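Perosamine synthetase (Caulobacter crescentus, PDB 3BN1) catalyses the pyridoxal phosphate-dependent transfer of an amino group from L-glutamate to GDP-4-keto-6-deoxy-D-mannose, yielding GDP-perosamine for O-antigen biosynthesis. Local coordinates at residues V24-D29 with G37-E42; K45-Y50 with G195-T200; H55-N60 with L211-G216; T64-A69 with A92-Y97; G261-K266 with L348-H353. One frame throughout, in Å; residues are numbered along the deposited sequence.

Interaction 1. Residues V24-D29 with G37-E42; sequences VLECMD and GRFIVE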
# COMPACT_ATOMS: atom_id res chain seq x y z
N VAL A 24 -14.34 -14.44 1.61
CA VAL A 24 -14.08 -13.69 0.40
C VAL A 24 -15.28 -13.67 -0.55
O VAL A 24 -15.68 -12.61 -1.06
CB VAL A 24 -12.82 -14.24 -0.30
CG1 VAL A 24 -12.79 -13.62 -1.68
CG2 VAL A 24 -11.59 -13.80 0.56
N LEU A 25 -15.84 -14.85 -0.79
CA LEU A 25 -17.01 -14.94 -1.67
C LEU A 25 -18.11 -14.00 -1.16
O LEU A 25 -18.89 -13.40 -1.93
CB LEU A 25 -17.51 -16.40 -1.69
CG LEU A 25 -16.79 -17.22 -2.76
CD1 LEU A 25 -17.40 -18.62 -2.80
CD2 LEU A 25 -16.75 -16.57 -4.20
N GLU A 26 -18.22 -13.88 0.15
CA GLU A 26 -19.23 -12.96 0.70
C GLU A 26 -18.92 -11.53 0.29
O GLU A 26 -19.84 -10.75 -0.03
CB GLU A 26 -19.30 -13.06 2.22
CG GLU A 26 -20.36 -12.10 2.80
CD GLU A 26 -20.25 -11.94 4.31
OE1 GLU A 26 -20.01 -12.98 4.98
OE2 GLU A 26 -20.35 -10.78 4.80
N CYS A 27 -17.63 -11.17 0.29
CA CYS A 27 -17.31 -9.78 -0.07
C CYS A 27 -17.69 -9.60 -1.52
O CYS A 27 -18.14 -8.55 -1.90
CB CYS A 27 -15.82 -9.41 0.04
SG CYS A 27 -15.07 -9.56 1.66
N MET A 28 -17.40 -10.60 -2.33
CA MET A 28 -17.70 -10.45 -3.74
C MET A 28 -19.23 -10.37 -3.94
O MET A 28 -19.76 -9.68 -4.84
CB MET A 28 -17.27 -11.74 -4.49
CG MET A 28 -15.79 -12.11 -4.55
SD MET A 28 -14.78 -10.67 -5.15
CE MET A 28 -15.23 -10.76 -6.92
N ASP A 29 -19.93 -11.23 -3.22
CA ASP A 29 -21.38 -11.35 -3.45
C ASP A 29 -22.12 -10.13 -2.94
O ASP A 29 -23.19 -9.82 -3.44
CB ASP A 29 -21.91 -12.64 -2.81
CG ASP A 29 -21.60 -13.85 -3.67
OD1 ASP A 29 -21.39 -13.63 -4.88
OD2 ASP A 29 -21.55 -14.99 -3.14
N GLY A 37 -15.82 -2.09 5.19
CA GLY A 37 -16.63 -3.29 5.41
C GLY A 37 -16.46 -4.08 6.74
O GLY A 37 -15.53 -3.86 7.50
N ARG A 38 -17.37 -5.02 6.97
CA ARG A 38 -17.41 -5.86 8.18
C ARG A 38 -16.09 -6.55 8.54
O ARG A 38 -15.63 -6.54 9.69
CB ARG A 38 -18.54 -6.93 8.10
CG ARG A 38 -18.05 -8.42 7.92
CD ARG A 38 -19.08 -9.63 7.96
NE ARG A 38 -18.45 -10.80 8.61
CZ ARG A 38 -18.83 -12.08 8.52
NH1 ARG A 38 -19.89 -12.40 7.80
NH2 ARG A 38 -18.16 -13.06 9.14
N PHE A 39 -15.53 -7.25 7.57
CA PHE A 39 -14.32 -8.00 7.88
C PHE A 39 -13.20 -7.14 8.47
O PHE A 39 -12.50 -7.56 9.40
CB PHE A 39 -13.90 -8.76 6.63
CG PHE A 39 -14.88 -9.83 6.23
CD1 PHE A 39 -15.16 -10.91 7.08
CD2 PHE A 39 -15.51 -9.81 5.00
CE1 PHE A 39 -16.01 -11.93 6.70
CE2 PHE A 39 -16.36 -10.82 4.62
CZ PHE A 39 -16.62 -11.87 5.48
N ILE A 40 -13.03 -5.94 7.92
CA ILE A 40 -11.99 -5.04 8.44
C ILE A 40 -12.14 -4.82 9.97
O ILE A 40 -11.22 -5.01 10.81
CB ILE A 40 -11.89 -3.71 7.60
CG1 ILE A 40 -11.90 -4.02 6.11
CG2 ILE A 40 -10.62 -2.97 7.97
CD1 ILE A 40 -11.68 -2.80 5.21
N VAL A 41 -13.33 -4.40 10.35
CA VAL A 41 -13.56 -4.14 11.75
C VAL A 41 -13.47 -5.46 12.57
O VAL A 41 -12.96 -5.49 13.70
CB VAL A 41 -14.94 -3.44 11.87
CG1 VAL A 41 -16.05 -4.44 11.59
CG2 VAL A 41 -15.09 -2.70 13.19
N GLU A 42 -14.02 -6.55 12.01
CA GLU A 42 -13.98 -7.83 12.72
C GLU A 42 -12.57 -8.33 12.91
O GLU A 42 -12.18 -8.76 13.99
CB GLU A 42 -14.81 -8.91 12.05
CG GLU A 42 -16.29 -8.62 12.11
CD GLU A 42 -17.13 -9.78 11.60
OE1 GLU A 42 -16.67 -10.45 10.66
OE2 GLU A 42 -18.23 -10.00 12.14

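Interaction 2. Residues K45-Y50 with G195-T200; sequences KAFADY and GGMITT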
# COMPACT_ATOMS: atom_id res chain seq x y z
N LYS A 45 -10.80 -6.26 15.37
CA LYS A 45 -11.30 -6.61 16.69
C LYS A 45 -10.66 -7.89 17.22
O LYS A 45 -10.13 -7.95 18.32
CB LYS A 45 -12.81 -6.81 16.59
CG LYS A 45 -13.57 -6.21 17.76
CD LYS A 45 -14.60 -7.19 18.34
CE LYS A 45 -14.01 -8.14 19.39
NZ LYS A 45 -14.70 -8.09 20.72
N ALA A 46 -10.84 -8.96 16.46
CA ALA A 46 -10.30 -10.26 16.86
C ALA A 46 -8.79 -10.19 17.06
O ALA A 46 -8.21 -10.91 17.86
CB ALA A 46 -10.56 -11.25 15.71
N PHE A 47 -8.13 -9.36 16.26
CA PHE A 47 -6.66 -9.36 16.34
C PHE A 47 -6.18 -8.68 17.56
O PHE A 47 -5.20 -9.06 18.17
CB PHE A 47 -6.04 -8.71 15.08
CG PHE A 47 -4.57 -9.02 14.92
CD1 PHE A 47 -4.18 -10.25 14.40
CD2 PHE A 47 -3.60 -8.20 15.47
CE1 PHE A 47 -2.85 -10.62 14.33
CE2 PHE A 47 -2.25 -8.55 15.40
CZ PHE A 47 -1.86 -9.77 14.78
N ALA A 48 -6.86 -7.60 17.88
CA ALA A 48 -6.52 -6.84 19.06
C ALA A 48 -6.72 -7.72 20.30
O ALA A 48 -5.93 -7.67 21.25
CB ALA A 48 -7.43 -5.62 19.10
N ASP A 49 -7.80 -8.48 20.31
CA ASP A 49 -8.07 -9.42 21.39
C ASP A 49 -7.01 -10.52 21.39
O ASP A 49 -6.52 -10.93 22.44
CB ASP A 49 -9.44 -10.14 21.22
CG ASP A 49 -10.62 -9.18 21.15
OD1 ASP A 49 -10.53 -8.03 21.65
OD2 ASP A 49 -11.65 -9.62 20.60
N TYR A 50 -6.65 -11.05 20.24
CA TYR A 50 -5.67 -12.12 20.26
C TYR A 50 -4.36 -11.64 20.83
O TYR A 50 -3.73 -12.35 21.61
CB TYR A 50 -5.51 -12.67 18.87
CG TYR A 50 -4.53 -13.80 18.82
CD1 TYR A 50 -4.82 -15.03 19.38
CD2 TYR A 50 -3.28 -13.62 18.24
CE1 TYR A 50 -3.89 -16.10 19.29
CE2 TYR A 50 -2.37 -14.67 18.12
CZ TYR A 50 -2.68 -15.90 18.67
OH TYR A 50 -1.75 -16.93 18.60
N GLY A 195 -0.77 -7.78 3.48
CA GLY A 195 -1.57 -7.19 4.51
C GLY A 195 -0.67 -6.91 5.68
O GLY A 195 0.42 -7.44 5.73
N GLY A 196 -1.11 -6.06 6.61
CA GLY A 196 -0.27 -5.72 7.76
C GLY A 196 -1.20 -5.26 8.91
O GLY A 196 -2.41 -5.02 8.75
N MET A 197 -0.65 -5.07 10.08
CA MET A 197 -1.49 -4.57 11.14
C MET A 197 -0.60 -3.83 12.13
O MET A 197 0.57 -4.20 12.34
CB MET A 197 -2.12 -5.78 11.84
CG MET A 197 -3.03 -5.42 13.04
SD MET A 197 -4.70 -5.11 12.34
CE MET A 197 -5.32 -6.65 11.79
N ILE A 198 -1.15 -2.81 12.78
CA ILE A 198 -0.44 -2.15 13.90
C ILE A 198 -1.26 -2.41 15.17
O ILE A 198 -2.49 -2.24 15.15
CB ILE A 198 -0.34 -0.59 13.76
CG1 ILE A 198 0.22 -0.23 12.38
CG2 ILE A 198 0.47 0.05 14.93
CD1 ILE A 198 0.07 1.24 12.07
N THR A 199 -0.57 -2.70 16.28
CA THR A 199 -1.24 -2.89 17.56
C THR A 199 -0.70 -1.88 18.57
O THR A 199 0.44 -1.43 18.48
CB THR A 199 -1.10 -4.32 18.11
OG1 THR A 199 0.28 -4.64 18.23
CG2 THR A 199 -1.80 -5.35 17.22
N THR A 200 -1.62 -1.40 19.40
CA THR A 200 -1.29 -0.43 20.40
C THR A 200 -2.34 -0.29 21.48
O THR A 200 -3.50 -0.63 21.29
CB THR A 200 -0.98 0.96 19.82
OG1 THR A 200 -0.38 1.76 20.85
CG2 THR A 200 -2.28 1.69 19.34

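Interaction 3. Residues H55-N60 with L211-G216; sequences HAIACN and LLRGQG. With ACT (acetate ion), chain E.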
# COMPACT_ATOMS: atom_id res chain seq x y z
N HIS A 55 -6.13 -1.65 20.66
CA HIS A 55 -6.36 -1.32 19.27
C HIS A 55 -5.57 -2.11 18.28
O HIS A 55 -4.42 -2.45 18.53
CB HIS A 55 -5.99 0.13 19.04
CG HIS A 55 -6.48 1.06 20.11
ND1 HIS A 55 -7.77 1.52 20.15
CD2 HIS A 55 -5.83 1.63 21.16
CE1 HIS A 55 -7.92 2.30 21.21
NE2 HIS A 55 -6.75 2.41 21.82
N ALA A 56 -6.17 -2.28 17.12
CA ALA A 56 -5.43 -2.89 16.01
C ALA A 56 -5.89 -2.16 14.74
O ALA A 56 -7.09 -1.95 14.49
CB ALA A 56 -5.64 -4.35 15.93
N ILE A 57 -4.90 -1.69 13.99
CA ILE A 57 -5.09 -0.91 12.76
C ILE A 57 -4.57 -1.67 11.55
O ILE A 57 -3.36 -1.85 11.39
CB ILE A 57 -4.35 0.48 12.90
CG1 ILE A 57 -4.89 1.34 14.08
CG2 ILE A 57 -4.55 1.33 11.61
CD1 ILE A 57 -4.27 1.08 15.49
N ALA A 58 -5.50 -2.18 10.74
CA ALA A 58 -5.23 -2.99 9.56
C ALA A 58 -4.70 -2.10 8.44
O ALA A 58 -5.25 -1.05 8.13
CB ALA A 58 -6.50 -3.64 9.10
N CYS A 59 -3.62 -2.54 7.82
CA CYS A 59 -2.93 -1.75 6.76
C CYS A 59 -2.73 -2.63 5.54
O CYS A 59 -2.88 -3.86 5.60
CB CYS A 59 -1.52 -1.49 7.34
SG CYS A 59 -1.53 -0.40 8.80
N ASN A 60 -2.31 -2.03 4.45
CA ASN A 60 -2.13 -2.84 3.27
C ASN A 60 -0.91 -3.75 3.20
O ASN A 60 -0.85 -4.63 2.36
CB ASN A 60 -2.37 -2.06 1.99
CG ASN A 60 -1.56 -0.77 1.92
OD1 ASN A 60 -1.63 -0.05 0.93
ND2 ASN A 60 -0.83 -0.46 2.97
N LEU A 211 -6.03 8.20 11.31
CA LEU A 211 -6.05 9.46 10.55
C LEU A 211 -5.12 9.38 9.31
O LEU A 211 -5.53 9.68 8.16
CB LEU A 211 -5.60 10.62 11.44
CG LEU A 211 -5.73 11.96 10.67
CD1 LEU A 211 -7.13 12.31 10.19
CD2 LEU A 211 -5.22 13.03 11.61
N LEU A 212 -3.87 9.00 9.56
CA LEU A 212 -2.87 8.89 8.45
C LEU A 212 -3.15 7.78 7.46
O LEU A 212 -2.94 7.93 6.27
CB LEU A 212 -1.49 8.61 9.04
CG LEU A 212 -0.89 9.78 9.85
CD1 LEU A 212 0.21 9.26 10.80
CD2 LEU A 212 -0.30 10.86 8.86
N ARG A 213 -3.64 6.67 7.97
CA ARG A 213 -3.95 5.51 7.13
C ARG A 213 -4.96 5.89 6.06
O ARG A 213 -4.87 5.43 4.93
CB ARG A 213 -4.54 4.39 7.99
CG ARG A 213 -4.83 3.13 7.14
CD ARG A 213 -5.46 2.02 7.96
NE ARG A 213 -6.76 2.43 8.49
CZ ARG A 213 -7.56 1.65 9.23
NH1 ARG A 213 -7.27 0.37 9.56
NH2 ARG A 213 -8.68 2.18 9.68
N GLY A 214 -5.94 6.68 6.47
CA GLY A 214 -7.07 7.10 5.63
C GLY A 214 -6.88 8.42 4.92
O GLY A 214 -7.79 9.28 4.93
N GLN A 215 -5.73 8.52 4.24
CA GLN A 215 -5.37 9.68 3.44
C GLN A 215 -5.35 10.96 4.22
O GLN A 215 -5.42 12.01 3.61
CB GLN A 215 -6.25 9.84 2.22
CG GLN A 215 -6.19 8.63 1.25
CD GLN A 215 -5.12 8.76 0.19
OE1 GLN A 215 -4.09 9.38 0.45
NE2 GLN A 215 -5.41 8.33 -1.04
N GLY A 216 -5.23 10.92 5.55
CA GLY A 216 -5.18 12.19 6.30
C GLY A 216 -6.56 12.95 6.33
O GLY A 216 -6.61 14.12 6.70
C ACT E . -9.25 7.73 -1.57
O ACT E . -8.15 7.13 -1.78
OXT ACT E . -9.74 7.88 -0.31
CH3 ACT E . -10.01 8.32 -2.72

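Interaction 4. Residues T64-A69 with A92-Y97; sequences TALHLA and ANSVTY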
# COMPACT_ATOMS: atom_id res chain seq x y z
N THR A 64 4.22 -0.85 5.16
CA THR A 64 3.53 0.43 5.30
C THR A 64 3.06 0.62 6.75
O THR A 64 2.97 1.75 7.24
CB THR A 64 2.36 0.50 4.30
OG1 THR A 64 1.49 -0.61 4.52
CG2 THR A 64 2.89 0.43 2.84
N ALA A 65 2.80 -0.51 7.42
CA ALA A 65 2.45 -0.60 8.81
C ALA A 65 3.59 0.07 9.56
O ALA A 65 3.38 0.98 10.38
CB ALA A 65 2.37 -2.09 9.22
N LEU A 66 4.81 -0.40 9.32
CA LEU A 66 5.91 0.23 10.01
C LEU A 66 5.99 1.72 9.76
O LEU A 66 6.12 2.53 10.68
CB LEU A 66 7.20 -0.43 9.52
CG LEU A 66 7.45 -1.77 10.21
CD1 LEU A 66 8.62 -2.58 9.50
CD2 LEU A 66 7.76 -1.56 11.70
N HIS A 67 5.97 2.11 8.48
CA HIS A 67 6.02 3.52 8.13
C HIS A 67 4.92 4.28 8.87
O HIS A 67 5.18 5.29 9.52
CB HIS A 67 5.91 3.76 6.56
CG HIS A 67 6.03 5.21 6.14
ND1 HIS A 67 5.49 5.71 4.97
CD2 HIS A 67 6.68 6.26 6.72
CE1 HIS A 67 5.77 7.01 4.87
NE2 HIS A 67 6.49 7.36 5.92
N LEU A 68 3.70 3.77 8.75
CA LEU A 68 2.60 4.44 9.39
C LEU A 68 2.84 4.61 10.90
O LEU A 68 2.65 5.70 11.46
CB LEU A 68 1.31 3.63 9.16
CG LEU A 68 0.05 4.20 9.80
CD1 LEU A 68 -0.24 5.62 9.22
CD2 LEU A 68 -1.08 3.26 9.45
N ALA A 69 3.21 3.54 11.60
CA ALA A 69 3.37 3.68 13.06
C ALA A 69 4.47 4.70 13.43
O ALA A 69 4.36 5.48 14.40
CB ALA A 69 3.71 2.28 13.63
N ALA A 92 14.49 -1.06 8.39
CA ALA A 92 15.32 0.15 8.27
C ALA A 92 14.68 1.08 7.30
O ALA A 92 14.74 2.29 7.51
CB ALA A 92 16.75 -0.23 7.77
N ASN A 93 14.13 0.56 6.20
CA ASN A 93 13.55 1.45 5.18
C ASN A 93 12.47 2.31 5.74
O ASN A 93 12.32 3.50 5.42
CB ASN A 93 12.97 0.71 3.94
CG ASN A 93 14.08 0.10 3.06
OD1 ASN A 93 15.25 0.49 3.16
ND2 ASN A 93 13.70 -0.83 2.18
N SER A 94 11.68 1.69 6.62
CA SER A 94 10.57 2.40 7.26
C SER A 94 11.03 3.70 7.98
O SER A 94 10.37 4.74 7.92
CB SER A 94 9.74 1.43 8.16
OG SER A 94 10.38 1.07 9.37
N VAL A 95 12.22 3.66 8.58
CA VAL A 95 12.78 4.81 9.30
C VAL A 95 13.25 5.80 8.24
O VAL A 95 12.99 7.02 8.28
CB VAL A 95 13.96 4.34 10.19
CG1 VAL A 95 14.82 5.47 10.80
CG2 VAL A 95 13.47 3.32 11.21
N THR A 96 13.86 5.21 7.23
CA THR A 96 14.35 6.00 6.15
C THR A 96 13.23 6.80 5.57
O THR A 96 13.44 7.95 5.25
CB THR A 96 14.96 5.12 5.09
OG1 THR A 96 16.23 4.71 5.59
CG2 THR A 96 15.29 5.96 3.82
N TYR A 97 12.07 6.20 5.39
CA TYR A 97 10.99 6.92 4.78
C TYR A 97 10.59 8.12 5.64
O TYR A 97 10.01 9.10 5.12
CB TYR A 97 9.75 6.08 4.66
CG TYR A 97 9.81 4.77 3.93
CD1 TYR A 97 10.71 4.53 2.91
CD2 TYR A 97 8.93 3.75 4.28
CE1 TYR A 97 10.75 3.26 2.25
CE2 TYR A 97 8.97 2.54 3.66
CZ TYR A 97 9.81 2.31 2.58
OH TYR A 97 9.79 1.10 1.92
O HOH W 1 7.19 9.84 5.92

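Interaction 5. Residues G261-K266 with L348-H353; sequences GWYEQK and LNLPTH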
# COMPACT_ATOMS: atom_id res chain seq x y z
N GLY A 261 8.84 -29.98 15.99
CA GLY A 261 9.19 -31.12 16.82
C GLY A 261 9.91 -32.23 16.07
O GLY A 261 10.81 -32.91 16.59
N TRP A 262 9.54 -32.38 14.81
CA TRP A 262 10.13 -33.39 13.95
C TRP A 262 11.59 -33.04 13.73
O TRP A 262 12.47 -33.90 13.81
CB TRP A 262 9.34 -33.45 12.66
CG TRP A 262 8.09 -34.17 12.85
CD1 TRP A 262 7.86 -35.18 13.76
CD2 TRP A 262 6.87 -33.98 12.11
NE1 TRP A 262 6.54 -35.59 13.66
CE2 TRP A 262 5.91 -34.88 12.66
CE3 TRP A 262 6.49 -33.15 11.03
CZ2 TRP A 262 4.60 -35.01 12.13
CZ3 TRP A 262 5.17 -33.28 10.52
CH2 TRP A 262 4.24 -34.20 11.10
N TYR A 263 11.84 -31.75 13.51
CA TYR A 263 13.20 -31.23 13.35
C TYR A 263 14.06 -31.51 14.57
O TYR A 263 15.20 -31.96 14.42
CB TYR A 263 13.21 -29.72 13.02
CG TYR A 263 13.07 -29.32 11.55
CD1 TYR A 263 13.90 -29.82 10.57
CD2 TYR A 263 12.11 -28.41 11.16
CE1 TYR A 263 13.75 -29.46 9.23
CE2 TYR A 263 11.93 -28.03 9.83
CZ TYR A 263 12.76 -28.53 8.85
OH TYR A 263 12.63 -28.12 7.52
N GLU A 264 13.50 -31.29 15.75
CA GLU A 264 14.22 -31.42 17.03
C GLU A 264 14.66 -32.84 17.24
O GLU A 264 15.75 -33.10 17.72
CB GLU A 264 13.39 -30.89 18.20
CG GLU A 264 13.56 -29.39 18.41
CD GLU A 264 15.02 -28.98 18.61
OE1 GLU A 264 15.67 -29.62 19.48
OE2 GLU A 264 15.52 -28.05 17.92
N GLN A 265 13.76 -33.74 16.85
CA GLN A 265 13.99 -35.15 16.99
C GLN A 265 14.95 -35.70 15.93
O GLN A 265 15.87 -36.48 16.19
CB GLN A 265 12.65 -35.90 16.89
CG GLN A 265 12.75 -37.44 17.03
CD GLN A 265 11.68 -38.22 16.26
OE1 GLN A 265 10.51 -37.83 16.21
NE2 GLN A 265 12.08 -39.35 15.68
N LYS A 266 14.74 -35.28 14.70
CA LYS A 266 15.54 -35.87 13.66
C LYS A 266 16.90 -35.28 13.38
O LYS A 266 17.75 -35.94 12.74
CB LYS A 266 14.65 -36.03 12.42
CG LYS A 266 13.24 -36.51 12.73
CD LYS A 266 12.24 -36.27 11.59
CE LYS A 266 10.86 -36.81 11.96
NZ LYS A 266 10.74 -38.13 11.33
N LEU A 348 20.89 -20.45 8.01
CA LEU A 348 20.06 -21.07 6.97
C LEU A 348 18.63 -21.29 7.44
O LEU A 348 18.41 -22.01 8.38
CB LEU A 348 20.61 -22.44 6.59
CG LEU A 348 19.80 -23.24 5.53
CD1 LEU A 348 19.83 -22.49 4.17
CD2 LEU A 348 20.36 -24.70 5.39
N ASN A 349 17.64 -20.72 6.75
CA ASN A 349 16.23 -20.96 7.13
C ASN A 349 15.78 -22.22 6.44
O ASN A 349 15.87 -22.26 5.22
CB ASN A 349 15.34 -19.84 6.56
CG ASN A 349 15.66 -18.51 7.15
OD1 ASN A 349 15.79 -17.49 6.44
ND2 ASN A 349 15.85 -18.50 8.46
N LEU A 350 15.22 -23.17 7.19
CA LEU A 350 14.78 -24.45 6.59
C LEU A 350 13.25 -24.45 6.41
O LEU A 350 12.56 -23.72 7.11
CB LEU A 350 15.11 -25.57 7.59
CG LEU A 350 16.59 -25.92 7.80
CD1 LEU A 350 16.80 -27.06 8.84
CD2 LEU A 350 17.11 -26.22 6.40
N PRO A 351 12.69 -25.27 5.52
CA PRO A 351 11.22 -25.31 5.37
C PRO A 351 10.49 -25.48 6.72
O PRO A 351 10.77 -26.38 7.55
CB PRO A 351 10.96 -26.54 4.50
CG PRO A 351 12.23 -26.69 3.70
CD PRO A 351 13.38 -26.22 4.64
N THR A 352 9.50 -24.61 6.89
CA THR A 352 8.69 -24.55 8.10
C THR A 352 7.38 -23.94 7.71
O THR A 352 7.30 -22.75 7.40
CB THR A 352 9.36 -23.60 9.15
OG1 THR A 352 10.79 -23.58 8.96
CG2 THR A 352 9.07 -24.08 10.54
N HIS A 353 6.36 -24.77 7.68
CA HIS A 353 5.01 -24.31 7.33
C HIS A 353 4.01 -25.40 7.67
O HIS A 353 4.40 -26.56 7.80
CB HIS A 353 4.85 -23.72 5.87
CG HIS A 353 4.98 -24.73 4.76
ND1 HIS A 353 4.01 -25.65 4.45
CD2 HIS A 353 6.02 -24.98 3.92
CE1 HIS A 353 4.44 -26.43 3.48
NE2 HIS A 353 5.65 -26.03 3.12

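Interaction 1. Residues V24-D29 with G37-E42
A salt bridge and a sulfur-aromatic contact join two successive helices near the N-terminus, 20-30 and 38-51, whose segments run at 140° to each other with axes 12.0 Å apart at closest. Glu26, Arg38 and Phe39 span most of that distance. Glu26, with CG anti to its backbone N (chi1 180°) and an extended chain, sends its carboxylate out to Arg38, where OE1 lies 2.9 Å from NH1. The carboxylate and guanidinium planes are inclined at 51°, so the pair is not a flat, two-pronged one. Arg38 is held a second time by its own helix: its NE donates to Glu42 OE1 at 2.7 Å, in the guanidinium plane. Beside these charges Phe39 points back at the first helix. Cys27 SG approaches the CD2 side of its ring obliquely, 3.4 Å from Phe39 CD2, while Glu26 OE1 lies 3.6 Å from Phe39 CZ. Tyr23 adds a cation-pi contact to Arg38 and meets the Phe39 ring, and Val24 and Met28 pack on Val24 of the second subunit. The single guanidinium draws both carboxylates toward it and probably offsets their charge only in part, next to the buried pair of Cys27 and Phe39.

Interaction 2. Residues K45-Y50 with G195-T200
Phe47 overlaps Met197 obliquely and meets the methyl of Thr199 at its ring edge. CG stands anti to the backbone N (chi1 -164°), which carries the ring from helix 38-51 toward strand 196-200. There the CD2-CE2 edge of the ring reaches both strand residues at once: Phe47 CD2 is 3.7 Å from Met197 CG, and Phe47 CE2 is 3.7 Å from Thr199 CG2. The threonine methyl sits close to the ring plane. Met197 runs past Phe47 in the opposite direction, and bends at chi2 (87°) and chi3 (70°) fold its end back along the phenylalanine, bringing Met197 CE to 3.9 Å from Phe47 CB. Its sulfur, SD, lies 5.2 Å from the centroid of the Phe47 ring, a Met-aromatic contact. Met197 and Thr199 alternate with Ile198, whose side chain points to the other side of the sheet, so the helix packs on one face of the strand. Phe182 adds an edge-to-face contact to Phe47, and Leu246 of helix 236-247 also touches it. Thr199 OG1 is hydrogen-bonded to the carbonyl of Gly174, while CG2 is the branch that meets Phe47. Since no hydrogen bond crosses this interface, its cohesion comes from buried apolar surface and dispersion between sulfur, methyl and ring.

Interaction 3. Residues H55-N60 with L211-G216
Strand 55-59 runs past the C-terminal end of helix 203-213, and the chain leaves helical geometry at Gly214 just after the residue that makes the contact, Arg213. This arginine reaches the strand with its first two side-chain torsions extended and a bend at chi3 (63°) that brings NH1 to the carbonyl of Ala58. Its NH1 donates to Ala58 O at 2.9 Å, with an N-H...O angle of 159°. The bond uses a carbonyl lone pair, with the donor in the carbonyl plane and the oxygen near the guanidinium plane. NH1 also forms a salt bridge with Glu44, whose carboxylate accepts a hydrogen bond from Ala58 N as well, so the charged pair takes up both the N-H and the C=O of Ala58. Ile57 covers one face of the guanidinium: its CG2 lies 3.5 Å from Arg213 NH1 and 3.8 Å from Arg213 CD. Hydrogen bond, salt bridge and methyl over a face together fix the rotation of the group. Farther along, Gln215 NE2 donates to an oxygen, O, of an acetate ion at 3.1 Å and is hydrogen-bonded to Thr63 of the second subunit; the acetate is probably from the crystallisation liquor. A helix covering a strand that is outermost, within this chain, in the central mixed sheet belongs to the three-layered alpha/beta/alpha large domain of the aspartate aminotransferase fold.

Interaction 4. Residues T64-A69 with A92-Y97
Ser94 is the first residue of 92-97 to meet helix 62-72, packing its CB against Leu66 CB at 3.4 Å, tighter than usual van der Waals contact. The small side chain allows a close approach here: the CA atoms of Ser94 and His67 are 4.8 Å apart, and the segment axes come within 8.5 Å at a crossing angle of -42°. The Ser94 hydroxyl turns back to its own helix and bonds to the carbonyl of Ser91. One turn later, Tyr97 carries the aromatic part of the contact. Its CB sits over one face of the His67 imidazole, 3.8 Å from the ring centroid, in a CH-pi contact. The phenol ring then presents its edge to that face, with Tyr97 CD2 3.7 Å from His67 CG; the planes are inclined at 72° in a T-shaped pair. An extended first torsion (chi1 -177°) places the imidazole of His67 beside Tyr97. A water in the plane of the imidazole lies 2.6 Å from His67 NE2 and donates to Tyr97 O at 3.0 Å, bridging the ring to the helix backbone. At its other nitrogen, ND1, His67 is hydrogen-bonded to the hydroxyl of Tyr232. Helix 62-72 rests on strand 179-183 through Ala65 and Leu66 and on helix 203-213 through Leu68, while helix 90-98 faces the second subunit, Tyr97 OH being hydrogen-bonded to the carbonyl of Gly229 of the second subunit.

Interaction 5. Residues G261-K266 with L348-H353
The contact belongs to the C-terminal part of the chain, where helix 249-266 packs against segment 348-353, which carries part of strand 347-350, a member of the four-stranded antiparallel sheet. Tyr263 makes it almost single-handedly, its ring reaching from the helix to Leu350 and Pro351. The phenol hydroxyl, OH, donates to Pro351 O at 2.5 Å, a short bond. It uses a lone pair of the acceptor, in the carbonyl plane with a C=O...O angle of 130°, and Pro351 O lies near the plane of the tyrosine ring, at its edge. The hydroxyl also touches carbon, with Tyr263 OH 3.6 Å from Leu350 CB and 3.5 Å from Pro351 CD. Leu350 also reaches the ring itself, by its CD1 branch: with CG anti to the carbonyl carbon (chi1 -70°), CD1 comes obliquely to 3.9 Å from Tyr263 CE1. The backbone receiving the tyrosine is braced by Thr352, whose OG1 donates to Leu350 O at 2.6 Å, 30° out of the carbonyl plane, and is also hydrogen-bonded to Tyr290 N, tying the loop to strand 290-294. Two consecutive carbonyls are thus occupied by hydroxyl donors, one from the helix and one from Thr352. All three residues that touch across the contact are buried. Tyr290 stacks on the Tyr263 ring, and its backbone pairs with Leu350. Ile361 and Val364 of helix 358-371 also pack against Tyr263, placing its ring between the sheet and the C-terminal helix.

In the fold
Interactions 2, 3 and 4 touch one another, and interaction 1 joins them through helix 38-51, whereas interaction 5 stands apart, its centre about 28 to 36 Å from the others. Helix 38-51 serves interactions 1 and 2, whose centres are about 17 Å apart. Interactions 2 and 3, about 12 Å apart, meet in the central seven-stranded sheet, where strands 55-59 and 196-200 are neighbours, and their segments alternate along the chain. Interaction 4 is nested inside the loops closed by both, its helix 62-72 packing on strand 196-200 and helix 203-213. Interactions 1, 3 and 4 also touch the second subunit of the homodimer. Interaction 5 follows all of them in sequence, joining helix 249-266 to the four-stranded antiparallel sheet.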